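Local coordinates for protein arabinogalactan endo-1,4-beta-galactosidase (Ignisphaera aggregans, PDB 7OSK) that probably cleaves beta-1,4-galactan chains internally, the part described here being the calcium-binding glycosyl hydrolase family 53 catalytic domain of a longer archaeal protein, at residues A[239-244]-A[278-283]. Residues are numbered along the deposited sequence; the frame is centred on the assembly and turned at random.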
ATOM      1  N   ASP A 239     -13.806  16.186   5.426  1.00 25.93           N
ATOM      2  CA  ASP A 239     -13.707  17.161   6.507  1.00 26.77           C
ATOM      3  C   ASP A 239     -12.609  16.784   7.501  1.00 26.18           C
ATOM      4  O   ASP A 239     -12.061  17.651   8.182  1.00 25.47           O
ATOM      5  CB  ASP A 239     -15.049  17.303   7.233  1.00 28.04           C
ATOM      6  CG  ASP A 239     -15.592  15.976   7.725  1.00 30.18           C
ATOM      7  OD1 ASP A 239     -15.363  14.950   7.050  1.00 29.51           O
ATOM      8  OD2 ASP A 239     -16.249  15.959   8.786  1.00 35.57           O
ATOM      9  N   PHE A 240     -12.287  15.497   7.583  1.00 25.75           N
ATOM     10  CA  PHE A 240     -11.209  15.042   8.456  1.00 25.48           C
ATOM     11  C   PHE A 240      -9.848  15.309   7.826  1.00 24.01           C
ATOM     12  O   PHE A 240      -8.915  15.730   8.510  1.00 21.65           O
ATOM     13  CB  PHE A 240     -11.349  13.552   8.773  1.00 26.38           C
ATOM     14  CG  PHE A 240     -10.134  12.963   9.434  1.00 22.63           C
ATOM     15  CD1 PHE A 240      -9.942  13.088  10.801  1.00 22.73           C
ATOM     16  CD2 PHE A 240      -9.181  12.292   8.686  1.00 22.39           C
ATOM     17  CE1 PHE A 240      -8.823  12.550  11.410  1.00 22.24           C
ATOM     18  CE2 PHE A 240      -8.060  11.754   9.287  1.00 23.77           C
ATOM     19  CZ  PHE A 240      -7.879  11.882  10.651  1.00 23.10           C
ATOM     20  N   TYR A 241      -9.738  15.054   6.523  1.00 22.84           N
ATOM     21  CA  TYR A 241      -8.502  15.315   5.793  1.00 23.26           C
ATOM     22  C   TYR A 241      -8.109  16.781   5.930  1.00 24.27           C
ATOM     23  O   TYR A 241      -6.941  17.103   6.159  1.00 23.40           O
ATOM     24  CB  TYR A 241      -8.656  14.948   4.316  1.00 21.99           C
ATOM     25  CG  TYR A 241      -8.421  13.486   4.002  1.00 24.17           C
ATOM     26  CD1 TYR A 241      -9.302  12.506   4.448  1.00 23.75           C
ATOM     27  CD2 TYR A 241      -7.328  13.086   3.243  1.00 22.04           C
ATOM     28  CE1 TYR A 241      -9.095  11.168   4.157  1.00 21.47           C
ATOM     29  CE2 TYR A 241      -7.112  11.750   2.945  1.00 22.31           C
ATOM     30  CZ  TYR A 241      -7.998  10.796   3.405  1.00 21.84           C
ATOM     31  OH  TYR A 241      -7.792   9.465   3.113  1.00 18.42           O
ATOM     32  N   ILE A 242      -9.093  17.663   5.792  1.00 22.92           N
ATOM     33  CA  ILE A 242      -8.867  19.094   5.949  1.00 24.30           C
ATOM     34  C   ILE A 242      -8.262  19.398   7.315  1.00 22.21           C
ATOM     35  O   ILE A 242      -7.213  20.029   7.407  1.00 21.48           O
ATOM     36  CB  ILE A 242     -10.175  19.896   5.784  1.00 24.08           C
ATOM     37  CG1 ILE A 242     -10.676  19.785   4.341  1.00 23.39           C
ATOM     38  CG2 ILE A 242      -9.958  21.363   6.160  1.00 22.41           C
ATOM     39  CD1 ILE A 242     -12.046  20.396   4.111  1.00 25.79           C
ATOM     40  N   ASN A 243      -8.934  18.949   8.369  1.00 22.22           N
ATOM     41  CA  ASN A 243      -8.501  19.224   9.732  1.00 25.06           C
ATOM     42  C   ASN A 243      -7.125  18.644  10.030  1.00 22.49           C
ATOM     43  O   ASN A 243      -6.313  19.267  10.712  1.00 21.34           O
ATOM     44  CB  ASN A 243      -9.517  18.668  10.735  1.00 27.36           C
ATOM     45  CG  ASN A 243     -10.879  19.333  10.621  1.00 25.87           C
ATOM     46  OD1 ASN A 243     -10.982  20.517  10.302  1.00 25.27           O
ATOM     47  ND2 ASN A 243     -11.933  18.568  10.889  1.00 24.95           N
ATOM     48  N   PHE A 244      -6.869  17.449   9.508  1.00 22.51           N
ATOM     49  CA  PHE A 244      -5.629  16.739   9.792  1.00 22.09           C
ATOM     50  C   PHE A 244      -4.445  17.315   9.018  1.00 21.46           C
ATOM     51  O   PHE A 244      -3.371  17.524   9.581  1.00 21.61           O
ATOM     52  CB  PHE A 244      -5.784  15.253   9.466  1.00 22.10           C
ATOM     53  CG  PHE A 244      -4.610  14.416   9.885  1.00 21.22           C
ATOM     54  CD1 PHE A 244      -3.539  14.219   9.027  1.00 21.24           C
ATOM     55  CD2 PHE A 244      -4.576  13.829  11.138  1.00 20.59           C
ATOM     56  CE1 PHE A 244      -2.457  13.450   9.412  1.00 22.27           C
ATOM     57  CE2 PHE A 244      -3.498  13.058  11.530  1.00 20.35           C
ATOM     58  CZ  PHE A 244      -2.436  12.867  10.666  1.00 22.26           C
ATOM     59  N   ARG A 278     -11.206  16.347  -5.324  1.00 26.45           N
ATOM     60  CA  ARG A 278     -11.356  17.739  -5.736  1.00 27.70           C
ATOM     61  C   ARG A 278     -11.146  18.700  -4.564  1.00 25.65           C
ATOM     62  O   ARG A 278     -10.773  19.855  -4.757  1.00 28.59           O
ATOM     63  CB  ARG A 278     -12.732  17.973  -6.365  1.00 30.75           C
ATOM     64  CG  ARG A 278     -13.890  17.975  -5.382  1.00 30.61           C
ATOM     65  CD  ARG A 278     -15.204  18.282  -6.079  1.00 32.81           C
ATOM     66  NE  ARG A 278     -15.736  17.127  -6.803  1.00 35.05           N
ATOM     67  CZ  ARG A 278     -15.529  16.873  -8.094  1.00 38.86           C
ATOM     68  NH1 ARG A 278     -14.791  17.686  -8.842  1.00 35.62           N
ATOM     69  NH2 ARG A 278     -16.072  15.792  -8.639  1.00 36.66           N
ATOM     70  N   THR A 279     -11.394  18.218  -3.351  1.00 23.97           N
ATOM     71  CA  THR A 279     -11.206  19.029  -2.154  1.00 25.78           C
ATOM     72  C   THR A 279      -9.721  19.179  -1.835  1.00 26.21           C
ATOM     73  O   THR A 279      -9.297  20.186  -1.270  1.00 27.24           O
ATOM     74  CB  THR A 279     -11.931  18.417  -0.935  1.00 27.24           C
ATOM     75  OG1 THR A 279     -13.302  18.166  -1.266  1.00 24.83           O
ATOM     76  CG2 THR A 279     -11.865  19.353   0.269  1.00 23.98           C
ATOM     77  N   LEU A 280      -8.935  18.171  -2.201  1.00 26.57           N
ATOM     78  CA  LEU A 280      -7.495  18.189  -1.958  1.00 27.42           C
ATOM     79  C   LEU A 280      -6.740  19.009  -3.004  1.00 27.04           C
ATOM     80  O   LEU A 280      -5.747  19.662  -2.685  1.00 28.11           O
ATOM     81  CB  LEU A 280      -6.941  16.761  -1.927  1.00 25.45           C
ATOM     82  CG  LEU A 280      -6.777  16.133  -0.538  1.00 23.86           C
ATOM     83  CD1 LEU A 280      -8.078  16.173   0.245  1.00 26.11           C
ATOM     84  CD2 LEU A 280      -6.272  14.702  -0.649  1.00 23.57           C
ATOM     85  N   VAL A 281      -7.205  18.973  -4.250  1.00 26.33           N
ATOM     86  CA  VAL A 281      -6.519  19.677  -5.328  1.00 27.88           C
ATOM     87  C   VAL A 281      -6.743  21.186  -5.240  1.00 28.32           C
ATOM     88  O   VAL A 281      -5.939  21.965  -5.751  1.00 30.99           O
ATOM     89  CB  VAL A 281      -6.974  19.184  -6.723  1.00 28.01           C
ATOM     90  CG1 VAL A 281      -6.704  17.696  -6.878  1.00 29.32           C
ATOM     91  CG2 VAL A 281      -8.443  19.494  -6.955  1.00 28.30           C
ATOM     92  N   GLN A 282      -7.834  21.593  -4.596  1.00 28.93           N
ATOM     93  CA  GLN A 282      -8.145  23.010  -4.459  1.00 31.50           C
ATOM     94  C   GLN A 282      -7.540  23.594  -3.188  1.00 30.22           C
ATOM     95  O   GLN A 282      -7.140  24.755  -3.169  1.00 31.18           O
ATOM     96  CB  GLN A 282      -9.658  23.244  -4.459  1.00 33.10           C
ATOM     97  CG  GLN A 282     -10.033  24.726  -4.425  1.00 35.23           C
ATOM     98  CD  GLN A 282     -11.525  24.963  -4.344  1.00 40.67           C
ATOM     99  OE1 GLN A 282     -12.240  24.847  -5.340  1.00 53.06           O
ATOM    100  NE2 GLN A 282     -12.003  25.305  -3.154  1.00 39.02           N
ATOM    101  N   ARG A 283      -7.475  22.793  -2.130  1.00 28.52           N
ATOM    102  CA  ARG A 283      -7.014  23.287  -0.833  1.00 28.51           C
ATOM    103  C   ARG A 283      -5.509  23.127  -0.653  1.00 27.96           C
ATOM    104  O   ARG A 283      -4.895  23.852   0.131  1.00 26.39           O
ATOM    105  CB  ARG A 283      -7.744  22.567   0.300  1.00 23.80           C
ATOM    106  CG  ARG A 283      -7.579  23.243   1.647  1.00 24.54           C
ATOM    107  CD  ARG A 283      -8.378  22.542   2.726  1.00 25.50           C
ATOM    108  NE  ARG A 283      -8.410  23.311   3.969  1.00 23.41           N
ATOM    109  CZ  ARG A 283      -9.345  24.204   4.284  1.00 22.64           C
ATOM    110  NH1 ARG A 283     -10.344  24.465   3.449  1.00 22.41           N
ATOM    111  NH2 ARG A 283      -9.280  24.844   5.443  1.00 22.95           N
TER
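I242 reaches from helix 238-250 to R283 and T279 of helix 270-283, and the path of its side chain illustrates how one branched residue can serve two neighbours. From CB the chain forks. A chi1 of -67° sets CG1 beside the backbone N and leaves CG2 anti to it; that methyl lies over one face of the R283 guanidinium, set toward the rim of the group, with I242 CG2 3.5 Å from R283 CZ. The other branch starts at I242 CG1, which rests 3.9 Å from R283 CD, and ends at I242 CD1, 4.0 Å from T279 CG2. The isoleucine crosses both partners at about a right angle. R283 gets there because its chain is extended from CG to NE, and a salt bridge from its NH2 to D246, one turn further along helix 238-250, ties down the charged end. The T279 hydroxyl turns back to the carbonyl of N275 in its own helix, leaving its methyl to the isoleucine.

Deeper in, Y241 CB meets L280 CD1 at 4.3 Å, while L280 CD2 approaches the tyrosine ring obliquely. Both residues also touch strand 257-261, and Y241 OH bonds to the carbonyl of G235. The two segments run roughly parallel, their axes 10.6 Å apart and inclined at 29°. Helix 238-250 follows strand 228-234 and helix 270-283 the next strand, 257-261: adjacent outer helices of a (beta/alpha)8 TIM barrel.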